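Local coordinates for protein Protease/Reverse transcriptase/ribonuclease H (Eastern chimpanzee simian foamy virus, PDB 7KSF) that copies RNA or DNA templates into DNA, cleaves the RNA strand of RNA-DNA hybrids with its ribonuclease H domain, and carries the viral aspartic protease in the same polypeptide, at residues L94-L99 / L181-V186; E138-H143 / G337-L342; K457-P462 / E496-T501; L519-I524 / H560-L565. The protein carries 1 engineered substitution. All coordinates share one frame; numbering follows the deposited sequence.

Contact 1. Residues L94-L99 / L181-V186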
loop_
_atom_site.group_PDB
_atom_site.type_symbol
_atom_site.label_atom_id
_atom_site.label_comp_id
_atom_site.label_asym_id
_atom_site.label_seq_id
_atom_site.Cartn_x
_atom_site.Cartn_y
_atom_site.Cartn_z
ATOM N N LEU A 94 -8.059 -0.238 -29.579
ATOM C CA LEU A 94 -8.651 -1.186 -28.650
ATOM C C LEU A 94 -9.713 -0.495 -27.805
ATOM O O LEU A 94 -9.522 0.627 -27.332
ATOM C CB LEU A 94 -7.576 -1.797 -27.754
ATOM C CG LEU A 94 -8.073 -2.702 -26.630
ATOM C CD1 LEU A 94 -8.823 -3.909 -27.177
ATOM C CD2 LEU A 94 -6.905 -3.144 -25.773
ATOM N N GLN A 95 -10.846 -1.170 -27.630
ATOM C CA GLN A 95 -11.969 -0.634 -26.865
ATOM C C GLN A 95 -12.478 -1.728 -25.938
ATOM O O GLN A 95 -13.073 -2.708 -26.398
ATOM C CB GLN A 95 -13.085 -0.138 -27.790
ATOM C CG GLN A 95 -12.701 1.046 -28.672
ATOM C CD GLN A 95 -13.054 2.384 -28.052
ATOM O OE1 GLN A 95 -14.071 2.521 -27.370
ATOM N NE2 GLN A 95 -12.209 3.388 -28.281
ATOM N N LEU A 96 -12.250 -1.562 -24.642
ATOM C CA LEU A 96 -12.681 -2.529 -23.650
ATOM C C LEU A 96 -13.840 -1.891 -22.883
ATOM O O LEU A 96 -14.387 -0.862 -23.298
ATOM C CB LEU A 96 -11.549 -2.770 -22.649
ATOM C CG LEU A 96 -10.316 -3.480 -23.223
ATOM C CD1 LEU A 96 -9.243 -3.573 -22.164
ATOM C CD2 LEU A 96 -10.682 -4.860 -23.740
ATOM N N THR A 97 -14.230 -2.499 -21.665
ATOM C CA THR A 97 -15.525 -2.241 -21.046
ATOM C C THR A 97 -15.548 -0.906 -20.311
ATOM O O THR A 97 -16.305 -0.002 -20.676
ATOM C CB THR A 97 -15.883 -3.378 -20.093
ATOM O OG1 THR A 97 -15.736 -4.635 -20.772
ATOM C CG2 THR A 97 -17.320 -3.232 -19.625
ATOM N N ILE A 98 -14.734 -0.767 -19.270
ATOM C CA ILE A 98 -14.785 0.379 -18.370
ATOM C C ILE A 98 -13.542 1.230 -18.577
ATOM O O ILE A 98 -12.419 0.713 -18.592
ATOM C CB ILE A 98 -14.902 -0.066 -16.903
ATOM C CG1 ILE A 98 -16.183 -0.868 -16.684
ATOM C CG2 ILE A 98 -14.854 1.140 -15.975
ATOM C CD1 ILE A 98 -16.338 -1.374 -15.273
ATOM N N LEU A 99 -13.744 2.536 -18.720
ATOM C CA LEU A 99 -12.652 3.492 -18.808
ATOM C C LEU A 99 -12.310 3.985 -17.409
ATOM O O LEU A 99 -13.198 4.396 -16.655
ATOM C CB LEU A 99 -13.051 4.656 -19.712
ATOM C CG LEU A 99 -12.030 5.753 -19.996
ATOM C CD1 LEU A 99 -10.858 5.208 -20.794
ATOM C CD2 LEU A 99 -12.719 6.877 -20.744
ATOM N N LEU A 181 -10.480 -10.004 -21.076
ATOM C CA LEU A 181 -9.302 -10.825 -21.340
ATOM C C LEU A 181 -9.514 -11.719 -22.551
ATOM O O LEU A 181 -8.596 -11.902 -23.359
ATOM C CB LEU A 181 -8.961 -11.662 -20.109
ATOM C CG LEU A 181 -8.641 -10.833 -18.866
ATOM C CD1 LEU A 181 -8.312 -11.743 -17.705
ATOM C CD2 LEU A 181 -7.497 -9.873 -19.142
ATOM N N LEU A 182 -10.708 -12.295 -22.688
ATOM C CA LEU A 182 -11.034 -13.015 -23.911
ATOM C C LEU A 182 -10.938 -12.095 -25.115
ATOM O O LEU A 182 -10.455 -12.491 -26.183
ATOM C CB LEU A 182 -12.435 -13.621 -23.821
ATOM C CG LEU A 182 -12.647 -14.858 -22.957
ATOM C CD1 LEU A 182 -14.136 -15.080 -22.766
ATOM C CD2 LEU A 182 -12.000 -16.079 -23.585
ATOM N N LYS A 183 -11.396 -10.851 -24.959
ATOM C CA LYS A 183 -11.352 -9.901 -26.063
ATOM C C LYS A 183 -9.915 -9.569 -26.436
ATOM O O LYS A 183 -9.586 -9.443 -27.620
ATOM C CB LYS A 183 -12.122 -8.632 -25.696
ATOM C CG LYS A 183 -12.617 -7.824 -26.891
ATOM C CD LYS A 183 -13.554 -6.711 -26.448
ATOM C CE LYS A 183 -14.421 -6.227 -27.599
ATOM N NZ LYS A 183 -15.248 -5.049 -27.221
ATOM N N GLN A 184 -9.043 -9.436 -25.437
ATOM C CA GLN A 184 -7.622 -9.221 -25.666
ATOM C C GLN A 184 -6.873 -10.505 -25.975
ATOM O O GLN A 184 -5.673 -10.450 -26.263
ATOM C CB GLN A 184 -6.993 -8.551 -24.447
ATOM C CG GLN A 184 -7.624 -7.229 -24.092
ATOM C CD GLN A 184 -7.036 -6.636 -22.840
ATOM O OE1 GLN A 184 -6.018 -5.947 -22.886
ATOM N NE2 GLN A 184 -7.668 -6.906 -21.706
ATOM N N GLY A 185 -7.542 -11.652 -25.912
ATOM C CA GLY A 185 -6.879 -12.914 -26.145
ATOM C C GLY A 185 -6.041 -13.415 -24.996
ATOM O O GLY A 185 -5.306 -14.393 -25.166
ATOM N N VAL A 186 -6.118 -12.770 -23.830
ATOM C CA VAL A 186 -5.404 -13.268 -22.662
ATOM C C VAL A 186 -5.944 -14.631 -22.252
ATOM O O VAL A 186 -5.188 -15.500 -21.806
ATOM C CB VAL A 186 -5.495 -12.244 -21.513
ATOM C CG1 VAL A 186 -4.576 -12.639 -20.369
ATOM C CG2 VAL A 186 -5.153 -10.857 -22.027
#
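Gln184 reaches out from the last turn of helix 171-184 to meet Leu96 and Leu94 of the loop that precedes helix 102-112. From CB, CG lies anti to the carbonyl carbon (chi1 -58°) and passes 3.9 Å from Leu96 CD2. From there the chain stays extended, and CD sits 3.8 Å from Leu96 CD1, so the two leucine methyls follow successive carbons of the glutamine, the side chains crossing at about a right angle. At the tip, NE2 is 3.7 Å from Leu96 CD1, while OE1 lies 4.1 Å from both Leu94 CD2 and Leu96 CD1. The polar end finds its hydrogen bonds in a third piece of chain: NE2 donates to the backbone oxygen of Asn139 and OE1 accepts from the backbone N of Val141, which fixes the rotation of the amide and ties that piece to the pair. The helix ends here in a Schellman motif, with Gly185 at positive phi. From its place in the chain, just ahead of the first reverse transcriptase strands, it probably corresponds to the first helix of the fingers in related enzymes, whereas 94-99 falls in the sequence family of the spumavirus protease. On the exposed flank, the long chain of Lys183 stretches across the loop with CG anti to the backbone N (chi1 -157°), and its NZ forms a weak hydrogen bond, 3.3 Å, with the backbone oxygen of Gln95.

Contact 2. Residues E138-H143 / G337-L342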
loop_
_atom_site.group_PDB
_atom_site.type_symbol
_atom_site.label_atom_id
_atom_site.label_comp_id
_atom_site.label_asym_id
_atom_site.label_seq_id
_atom_site.Cartn_x
_atom_site.Cartn_y
_atom_site.Cartn_z
ATOM N N GLU A 138 -10.045 -0.494 -17.684
ATOM C CA GLU A 138 -9.932 -1.496 -16.638
ATOM C C GLU A 138 -9.616 -2.852 -17.261
ATOM O O GLU A 138 -10.097 -3.177 -18.352
ATOM C CB GLU A 138 -11.221 -1.574 -15.820
ATOM C CG GLU A 138 -11.516 -0.335 -14.986
ATOM C CD GLU A 138 -12.608 -0.574 -13.958
ATOM O OE1 GLU A 138 -13.061 -1.729 -13.830
ATOM O OE2 GLU A 138 -13.012 0.393 -13.278
ATOM N N ASN A 139 -8.847 -3.605 -16.679
ATOM C CA ASN A 139 -8.395 -4.923 -17.131
ATOM C C ASN A 139 -7.589 -4.845 -18.424
ATOM O O ASN A 139 -7.405 -5.858 -19.107
ATOM C CB ASN A 139 -9.573 -5.886 -17.292
ATOM C CG ASN A 139 -10.523 -5.835 -16.118
ATOM O OD1 ASN A 139 -11.732 -5.682 -16.286
ATOM N ND2 ASN A 139 -9.977 -5.949 -14.913
ATOM N N GLN A 140 -7.111 -3.655 -18.771
ATOM C CA GLN A 140 -6.268 -3.484 -19.946
ATOM C C GLN A 140 -4.873 -4.036 -19.680
ATOM O O GLN A 140 -4.263 -3.754 -18.646
ATOM C CB GLN A 140 -6.187 -2.005 -20.320
ATOM C CG GLN A 140 -4.985 -1.635 -21.157
ATOM C CD GLN A 140 -4.875 -0.141 -21.370
ATOM O OE1 GLN A 140 -5.690 0.632 -20.864
ATOM N NE2 GLN A 140 -3.863 0.273 -22.119
ATOM N N VAL A 141 -4.371 -4.840 -20.620
ATOM C CA VAL A 141 -3.042 -5.425 -20.527
ATOM C C VAL A 141 -2.278 -5.117 -21.807
ATOM O O VAL A 141 -2.860 -4.805 -22.848
ATOM C CB VAL A 141 -3.076 -6.950 -20.284
ATOM C CG1 VAL A 141 -3.904 -7.274 -19.056
ATOM C CG2 VAL A 141 -3.622 -7.668 -21.507
ATOM N N GLY A 142 -0.955 -5.217 -21.718
ATOM C CA GLY A 142 -0.078 -4.947 -22.841
ATOM C C GLY A 142 0.570 -6.213 -23.368
ATOM O O GLY A 142 0.712 -7.201 -22.643
ATOM N N HIS A 143 0.956 -6.185 -24.640
ATOM C CA HIS A 143 1.663 -7.295 -25.258
ATOM C C HIS A 143 3.165 -7.066 -25.176
ATOM O O HIS A 143 3.650 -5.953 -25.399
ATOM C CB HIS A 143 1.240 -7.471 -26.720
ATOM C CG HIS A 143 1.933 -8.600 -27.418
ATOM N ND1 HIS A 143 1.771 -9.917 -27.046
ATOM C CD2 HIS A 143 2.791 -8.609 -28.467
ATOM C CE1 HIS A 143 2.500 -10.688 -27.835
ATOM N NE2 HIS A 143 3.129 -9.918 -28.705
ATOM N N GLY A 337 6.012 -2.655 -24.136
ATOM C CA GLY A 337 4.599 -2.968 -24.108
ATOM C C GLY A 337 3.993 -3.060 -22.727
ATOM O O GLY A 337 2.894 -3.612 -22.587
ATOM N N TYR A 338 4.678 -2.557 -21.706
ATOM C CA TYR A 338 4.132 -2.573 -20.360
ATOM C C TYR A 338 3.141 -1.429 -20.177
ATOM O O TYR A 338 3.120 -0.453 -20.933
ATOM C CB TYR A 338 5.249 -2.485 -19.322
ATOM C CG TYR A 338 6.062 -3.755 -19.200
ATOM C CD1 TYR A 338 5.552 -4.865 -18.545
ATOM C CD2 TYR A 338 7.341 -3.840 -19.730
ATOM C CE1 TYR A 338 6.289 -6.027 -18.424
ATOM C CE2 TYR A 338 8.090 -5.000 -19.615
ATOM C CZ TYR A 338 7.557 -6.091 -18.960
ATOM O OH TYR A 338 8.295 -7.248 -18.841
ATOM N N VAL A 339 2.299 -1.566 -19.153
ATOM C CA VAL A 339 1.209 -0.637 -18.892
ATOM C C VAL A 339 1.290 -0.212 -17.434
ATOM O O VAL A 339 1.363 -1.063 -16.540
ATOM C CB VAL A 339 -0.159 -1.272 -19.198
ATOM C CG1 VAL A 339 -1.270 -0.364 -18.741
ATOM C CG2 VAL A 339 -0.287 -1.565 -20.682
ATOM N N VAL A 340 1.291 1.103 -17.199
ATOM C CA VAL A 340 1.417 1.680 -15.866
ATOM C C VAL A 340 0.042 2.113 -15.380
ATOM O O VAL A 340 -0.732 2.725 -16.128
ATOM C CB VAL A 340 2.395 2.872 -15.867
ATOM C CG1 VAL A 340 2.546 3.450 -14.468
ATOM C CG2 VAL A 340 3.743 2.456 -16.425
ATOM N N SER A 341 -0.265 1.801 -14.124
ATOM C CA SER A 341 -1.511 2.213 -13.488
ATOM C C SER A 341 -1.233 3.439 -12.629
ATOM O O SER A 341 -0.506 3.358 -11.635
ATOM C CB SER A 341 -2.093 1.079 -12.646
ATOM O OG SER A 341 -3.181 1.536 -11.859
ATOM N N LEU A 342 -1.804 4.577 -13.014
ATOM C CA LEU A 342 -1.664 5.795 -12.225
ATOM C C LEU A 342 -2.624 5.846 -11.048
ATOM O O LEU A 342 -2.662 6.858 -10.339
ATOM C CB LEU A 342 -1.864 7.020 -13.119
ATOM C CG LEU A 342 -0.869 7.094 -14.277
ATOM C CD1 LEU A 342 -1.189 8.262 -15.188
ATOM C CD2 LEU A 342 0.553 7.196 -13.752
#
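Val339 rises from 337-342 against the backbone of the loop 138-143, and beside it Gly337 and Gly142 bring the two main chains together, their CA atoms 5.2 Å apart. Of the three, Val339 has the most surface covered. Its CG1 is anti to the backbone N (chi1 172°), which puts CG2 beside that nitrogen, and CG2 is the branch that touches the loop. This methyl rests 3.9 Å from Gly142 N and 4.2 Å from Val141 C, thus lying against a peptide rather than another hydrophobic side chain. The end of Gln140 comes in more loosely from the same loop, its NE2 4.3 Å from Val339 CG2, with OE1 held by the backbone N atoms of His136 and Trp137. The antiparallel sheet that Val339 leads into, where strand 340-341 pairs with 243-249, is that of the reverse transcriptase palm. Gly337 itself, at positive phi, is the C-prime residue of the Schellman motif that ends helix 319-336. The chains run in opposite directions here, yet no conventional hydrogen bond joins the segments; the glycines meet instead through a reciprocal pair of CA-H...O contacts. Gly142 CA approaches Gly337 O at 3.3 Å, with 148° at the hydrogen. Gly337 CA in turn points to His143 O at 3.4 Å, more nearly straight at 166°. The carbonyl oxygen of Gly142 is taken by Arg279 NH1, and the imidazole of His143 meets the ring of Tyr78.

Contact 3. Residues K457-P462 / E496-T501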
loop_
_atom_site.group_PDB
_atom_site.type_symbol
_atom_site.label_atom_id
_atom_site.label_comp_id
_atom_site.label_asym_id
_atom_site.label_seq_id
_atom_site.Cartn_x
_atom_site.Cartn_y
_atom_site.Cartn_z
ATOM N N LYS A 457 11.693 -12.405 19.237
ATOM C CA LYS A 457 10.382 -12.837 19.701
ATOM C C LYS A 457 9.332 -11.868 19.178
ATOM O O LYS A 457 9.435 -10.655 19.392
ATOM C CB LYS A 457 10.342 -12.914 21.228
ATOM C CG LYS A 457 11.266 -13.972 21.816
ATOM C CD LYS A 457 11.074 -14.096 23.321
ATOM C CE LYS A 457 11.850 -15.273 23.886
ATOM N NZ LYS A 457 11.576 -15.453 25.339
ATOM N N VAL A 458 8.328 -12.399 18.483
ATOM C CA VAL A 458 7.367 -11.584 17.748
ATOM C C VAL A 458 5.955 -11.934 18.201
ATOM O O VAL A 458 5.562 -13.109 18.192
ATOM C CB VAL A 458 7.504 -11.781 16.226
ATOM C CG1 VAL A 458 6.523 -10.887 15.492
ATOM C CG2 VAL A 458 8.925 -11.485 15.782
ATOM N N ASN A 459 5.203 -10.913 18.594
ATOM C CA ASN A 459 3.778 -11.013 18.867
ATOM C C ASN A 459 3.136 -9.720 18.379
ATOM O O ASN A 459 3.823 -8.733 18.102
ATOM C CB ASN A 459 3.505 -11.251 20.360
ATOM C CG ASN A 459 2.210 -12.002 20.609
ATOM O OD1 ASN A 459 1.279 -11.938 19.805
ATOM N ND2 ASN A 459 2.146 -12.719 21.724
ATOM N N THR A 460 1.805 -9.721 18.253
ATOM C CA THR A 460 1.106 -8.547 17.743
ATOM C C THR A 460 -0.217 -8.342 18.466
ATOM O O THR A 460 -0.824 -9.284 18.986
ATOM C CB THR A 460 0.837 -8.639 16.231
ATOM O OG1 THR A 460 0.544 -7.333 15.720
ATOM C CG2 THR A 460 -0.350 -9.549 15.944
ATOM N N SER A 461 -0.655 -7.094 18.480
ATOM C CA SER A 461 -1.945 -6.645 18.976
ATOM C C SER A 461 -2.827 -6.245 17.795
ATOM O O SER A 461 -2.351 -6.118 16.669
ATOM C CB SER A 461 -1.749 -5.453 19.920
ATOM O OG SER A 461 -1.166 -4.360 19.234
ATOM N N PRO A 462 -4.131 -6.048 18.030
ATOM C CA PRO A 462 -4.989 -5.568 16.929
ATOM C C PRO A 462 -4.543 -4.240 16.343
ATOM O O PRO A 462 -4.875 -3.952 15.184
ATOM C CB PRO A 462 -6.369 -5.447 17.591
ATOM C CG PRO A 462 -6.331 -6.412 18.705
ATOM C CD PRO A 462 -4.922 -6.392 19.222
ATOM N N GLU A 496 -2.122 -12.575 9.842
ATOM C CA GLU A 496 -1.375 -11.767 8.883
ATOM C C GLU A 496 -0.733 -10.558 9.545
ATOM O O GLU A 496 0.293 -10.068 9.063
ATOM C CB GLU A 496 -2.293 -11.333 7.741
ATOM C CG GLU A 496 -3.008 -12.494 7.075
ATOM C CD GLU A 496 -3.951 -12.042 5.981
ATOM O OE1 GLU A 496 -3.731 -12.426 4.814
ATOM O OE2 GLU A 496 -4.905 -11.299 6.291
ATOM N N LYS A 497 -1.312 -10.065 10.643
ATOM C CA LYS A 497 -0.681 -8.977 11.382
ATOM C C LYS A 497 0.638 -9.420 11.997
ATOM O O LYS A 497 1.557 -8.608 12.148
ATOM C CB LYS A 497 -1.632 -8.453 12.459
ATOM C CG LYS A 497 -2.852 -7.723 11.911
ATOM C CD LYS A 497 -3.777 -7.250 13.022
ATOM C CE LYS A 497 -4.926 -6.429 12.462
ATOM N NZ LYS A 497 -5.864 -5.981 13.526
ATOM N N LEU A 498 0.747 -10.700 12.365
ATOM C CA LEU A 498 2.023 -11.246 12.819
ATOM C C LEU A 498 3.030 -11.310 11.683
ATOM O O LEU A 498 4.208 -10.978 11.866
ATOM C CB LEU A 498 1.816 -12.642 13.407
ATOM C CG LEU A 498 1.121 -12.780 14.759
ATOM C CD1 LEU A 498 0.752 -14.232 15.011
ATOM C CD2 LEU A 498 2.033 -12.265 15.853
ATOM N N LEU A 499 2.585 -11.743 10.502
ATOM C CA LEU A 499 3.491 -11.936 9.377
ATOM C C LEU A 499 4.052 -10.612 8.879
ATOM O O LEU A 499 5.259 -10.490 8.639
ATOM C CB LEU A 499 2.768 -12.675 8.255
ATOM C CG LEU A 499 2.273 -14.067 8.635
ATOM C CD1 LEU A 499 1.411 -14.645 7.529
ATOM C CD2 LEU A 499 3.453 -14.977 8.933
ATOM N N THR A 500 3.190 -9.606 8.704
ATOM C CA THR A 500 3.693 -8.290 8.330
ATOM C C THR A 500 4.534 -7.681 9.441
ATOM O O THR A 500 5.398 -6.840 9.172
ATOM C CB THR A 500 2.546 -7.352 7.961
ATOM O OG1 THR A 500 3.089 -6.094 7.536
ATOM C CG2 THR A 500 1.634 -7.120 9.156
ATOM N N THR A 501 4.295 -8.084 10.690
ATOM C CA THR A 501 5.164 -7.659 11.777
ATOM C C THR A 501 6.536 -8.311 11.656
ATOM O O THR A 501 7.565 -7.643 11.822
ATOM C CB THR A 501 4.524 -7.993 13.126
ATOM O OG1 THR A 501 3.202 -7.450 13.175
ATOM C CG2 THR A 501 5.345 -7.411 14.259
#
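Thr460 and Leu498 mark the closest backbone approach, with CA atoms 5.7 Å apart, where strand 457-460 passes helix 496-501 at an angle of 137° between their directions. The axes of these short segments come within 7.7 Å. The packing is that of an RNase H-like fold: strand 454-460 is the central strand of a five-stranded mixed sheet in order 3-2-1-4-5, and helix 494-513 covers one face. Leu498 CD2 settles over the strand, 3.5 Å from the backbone N of Thr460 and 3.6 Å from its CG2. That methyl stands in the crowded position between the backbone N and the carbonyl carbon, while OG1, anti to N (chi1 -162°), bonds to the carbonyl oxygen of Ala464. Asn459 OD1 accepts from Thr460 N, keeping the amide close to the strand beside Leu498, and ND2 reaches Pro566 O. One turn further along the helix, Thr501 CG2 packs 3.9 Å from Val458 CG1, their side chains sliding past each other. At the other end, the extended Lys497 runs by Ser461 to the loop, where NZ meets a lone pair of Pro462 O in the carbonyl plane, 2.8 Å away.

Contact 4. Residues L519-I524 / H560-L565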
loop_
_atom_site.group_PDB
_atom_site.type_symbol
_atom_site.label_atom_id
_atom_site.label_comp_id
_atom_site.label_asym_id
_atom_site.label_seq_id
_atom_site.Cartn_x
_atom_site.Cartn_y
_atom_site.Cartn_z
ATOM N N LEU A 519 17.229 -16.833 14.585
ATOM C CA LEU A 519 16.154 -17.713 15.021
ATOM C C LEU A 519 15.004 -16.858 15.536
ATOM O O LEU A 519 15.212 -15.967 16.364
ATOM C CB LEU A 519 16.629 -18.679 16.109
ATOM C CG LEU A 519 17.412 -19.921 15.675
ATOM C CD1 LEU A 519 18.802 -19.571 15.156
ATOM C CD2 LEU A 519 17.496 -20.898 16.833
ATOM N N VAL A 520 13.803 -17.128 15.040
ATOM C CA VAL A 520 12.624 -16.340 15.369
ATOM C C VAL A 520 11.652 -17.228 16.128
ATOM O O VAL A 520 11.325 -18.331 15.679
ATOM C CB VAL A 520 11.963 -15.752 14.108
ATOM C CG1 VAL A 520 10.752 -14.921 14.488
ATOM C CG2 VAL A 520 12.965 -14.912 13.337
ATOM N N TYR A 521 11.202 -16.749 17.281
ATOM C CA TYR A 521 10.185 -17.427 18.067
ATOM C C TYR A 521 8.858 -16.705 17.896
ATOM O O TYR A 521 8.809 -15.473 17.851
ATOM C CB TYR A 521 10.582 -17.487 19.542
ATOM C CG TYR A 521 11.800 -18.349 19.794
ATOM C CD1 TYR A 521 13.081 -17.845 19.606
ATOM C CD2 TYR A 521 11.669 -19.665 20.212
ATOM C CE1 TYR A 521 14.194 -18.625 19.830
ATOM C CE2 TYR A 521 12.780 -20.455 20.439
ATOM C CZ TYR A 521 14.039 -19.931 20.247
ATOM O OH TYR A 521 15.146 -20.711 20.471
ATOM N N SER A 522 7.784 -17.483 17.799
ATOM C CA SER A 522 6.484 -16.946 17.429
ATOM C C SER A 522 5.394 -17.830 18.016
ATOM O O SER A 522 5.620 -19.026 18.231
ATOM C CB SER A 522 6.344 -16.870 15.903
ATOM O OG SER A 522 7.008 -17.958 15.287
ATOM N N PRO A 523 4.211 -17.271 18.285
ATOM C CA PRO A 523 3.100 -18.096 18.785
ATOM C C PRO A 523 2.566 -19.098 17.779
ATOM O O PRO A 523 1.596 -19.796 18.092
ATOM C CB PRO A 523 2.016 -17.057 19.137
ATOM C CG PRO A 523 2.711 -15.737 19.143
ATOM C CD PRO A 523 3.849 -15.849 18.191
ATOM N N ILE A 524 3.158 -19.202 16.599
ATOM C CA ILE A 524 2.676 -20.116 15.574
ATOM C C ILE A 524 3.376 -21.458 15.743
ATOM O O ILE A 524 4.593 -21.513 15.962
ATOM C CB ILE A 524 2.910 -19.534 14.176
ATOM C CG1 ILE A 524 4.395 -19.224 13.987
ATOM C CG2 ILE A 524 2.042 -18.286 13.975
ATOM C CD1 ILE A 524 4.696 -18.328 12.825
ATOM N N HIS A 560 10.787 -20.939 15.211
ATOM C CA HIS A 560 10.426 -21.849 16.286
ATOM C C HIS A 560 9.144 -21.389 16.961
ATOM O O HIS A 560 8.914 -20.191 17.138
ATOM C CB HIS A 560 11.536 -21.946 17.333
ATOM C CG HIS A 560 12.566 -22.987 17.029
ATOM N ND1 HIS A 560 13.555 -22.800 16.088
ATOM C CD2 HIS A 560 12.759 -24.225 17.540
ATOM C CE1 HIS A 560 14.316 -23.880 16.034
ATOM N NE2 HIS A 560 13.855 -24.759 16.903
ATOM N N TYR A 561 8.315 -22.356 17.346
ATOM C CA TYR A 561 7.118 -22.071 18.122
ATOM C C TYR A 561 7.496 -21.793 19.565
ATOM O O TYR A 561 8.331 -22.489 20.150
ATOM C CB TYR A 561 6.142 -23.245 18.055
ATOM C CG TYR A 561 4.980 -23.145 19.017
ATOM C CD1 TYR A 561 4.145 -22.036 19.028
ATOM C CD2 TYR A 561 4.704 -24.176 19.907
ATOM C CE1 TYR A 561 3.082 -21.948 19.905
ATOM C CE2 TYR A 561 3.642 -24.100 20.784
ATOM C CZ TYR A 561 2.835 -22.984 20.779
ATOM O OH TYR A 561 1.777 -22.910 21.652
ATOM N N ASP A 562 6.882 -20.763 20.143
ATOM C CA ASP A 562 7.161 -20.350 21.511
ATOM C C ASP A 562 5.869 -20.384 22.312
ATOM O O ASP A 562 4.888 -19.732 21.943
ATOM C CB ASP A 562 7.788 -18.955 21.540
ATOM C CG ASP A 562 8.569 -18.702 22.810
ATOM O OD1 ASP A 562 8.230 -19.313 23.844
ATOM O OD2 ASP A 562 9.525 -17.901 22.780
ATOM N N LYS A 563 5.872 -21.146 23.409
ATOM C CA LYS A 563 4.681 -21.294 24.235
ATOM C C LYS A 563 4.526 -20.162 25.241
ATOM O O LYS A 563 3.395 -19.782 25.565
ATOM C CB LYS A 563 4.718 -22.630 24.979
ATOM C CG LYS A 563 4.858 -23.845 24.080
ATOM C CD LYS A 563 4.911 -25.133 24.889
ATOM C CE LYS A 563 5.033 -26.349 23.985
ATOM N NZ LYS A 563 5.071 -27.628 24.749
ATOM N N THR A 564 5.637 -19.615 25.744
ATOM C CA THR A 564 5.559 -18.567 26.753
ATOM C C THR A 564 5.002 -17.262 26.209
ATOM O O THR A 564 4.699 -16.364 26.999
ATOM C CB THR A 564 6.934 -18.305 27.368
ATOM O OG1 THR A 564 6.777 -17.529 28.561
ATOM C CG2 THR A 564 7.811 -17.533 26.399
ATOM N N LEU A 565 4.869 -17.132 24.892
ATOM C CA LEU A 565 4.298 -15.921 24.323
ATOM C C LEU A 565 2.818 -15.843 24.676
ATOM O O LEU A 565 2.072 -16.799 24.425
ATOM C CB LEU A 565 4.491 -15.902 22.813
ATOM C CG LEU A 565 5.956 -15.907 22.375
ATOM C CD1 LEU A 565 6.068 -15.735 20.878
ATOM C CD2 LEU A 565 6.728 -14.820 23.093
#
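Tyr521 and His560 both hold CG anti to the carbonyl carbon (chi1 -66° and -88°), and with the CG atoms set alike the side chains run side by side, pointing the same way. Both residues project from the same face of the sheet. Strands 518-522 and 557-561 are parallel neighbours, joined by a connection containing helices 527-531 and 542-549; this is a beta-alpha-beta crossover, and 557-561 is the outermost strand of the five-stranded RNase H-like sheet. His560 brackets Tyr521 as a parallel register requires: its N donates to Val520 O at 2.7 Å, and its O accepts from Ser522 N at 3.0 Å. Asp562 N then bonds Ser522 O from above the carbonyl plane, carrying the pairing past the strand's end. The two aromatic planes are 37° apart, and Tyr521 CD2 and CE2 both lie 3.7 Å from His560 CB. Asp562 OD2 lies 3.4 Å from Tyr521 CB, while OD1 accepts from Thr564 N in an Asx turn that bends the chain. Beyond the turn, Leu565 comes back against Pro523, crossing it at about a right angle with Leu565 CD1 3.5 Å from Pro523 CD. Ahead of the turn, the Tyr561 ring turns its edge to the 519-524 main chain, with CE1 3.2 Å from Pro523 O.

Overall arrangement
The four contacts form two pairs. Contacts 1 and 2, centres 11 Å apart, alternate along the chain, and Gln184 of contact 1 bonds to the 138-143 loop of contact 2. Leu96 CD1 also packs 3.7 Å from Gln140 CA, and Ile98 O lies 2.8 Å from Glu138 N, joining the loops 94-99 and 138-143. Through them the chain ahead of helix 171-184 is fastened to both that helix and the palm. Contacts 3 and 4, centres 12 Å apart, both reach one sheet, through the neighbouring strands 454-460 and 518-522, where Val458 N meets Tyr521 O at 3.2 Å. Contacts 2 and 3 lie on opposite sides of the chain's centre, 34 Å between centres. The calcium ion bound by Gly596 and Glu642 belongs to the RNase H domain, which repeats the 3-2-1-4-5 strand order.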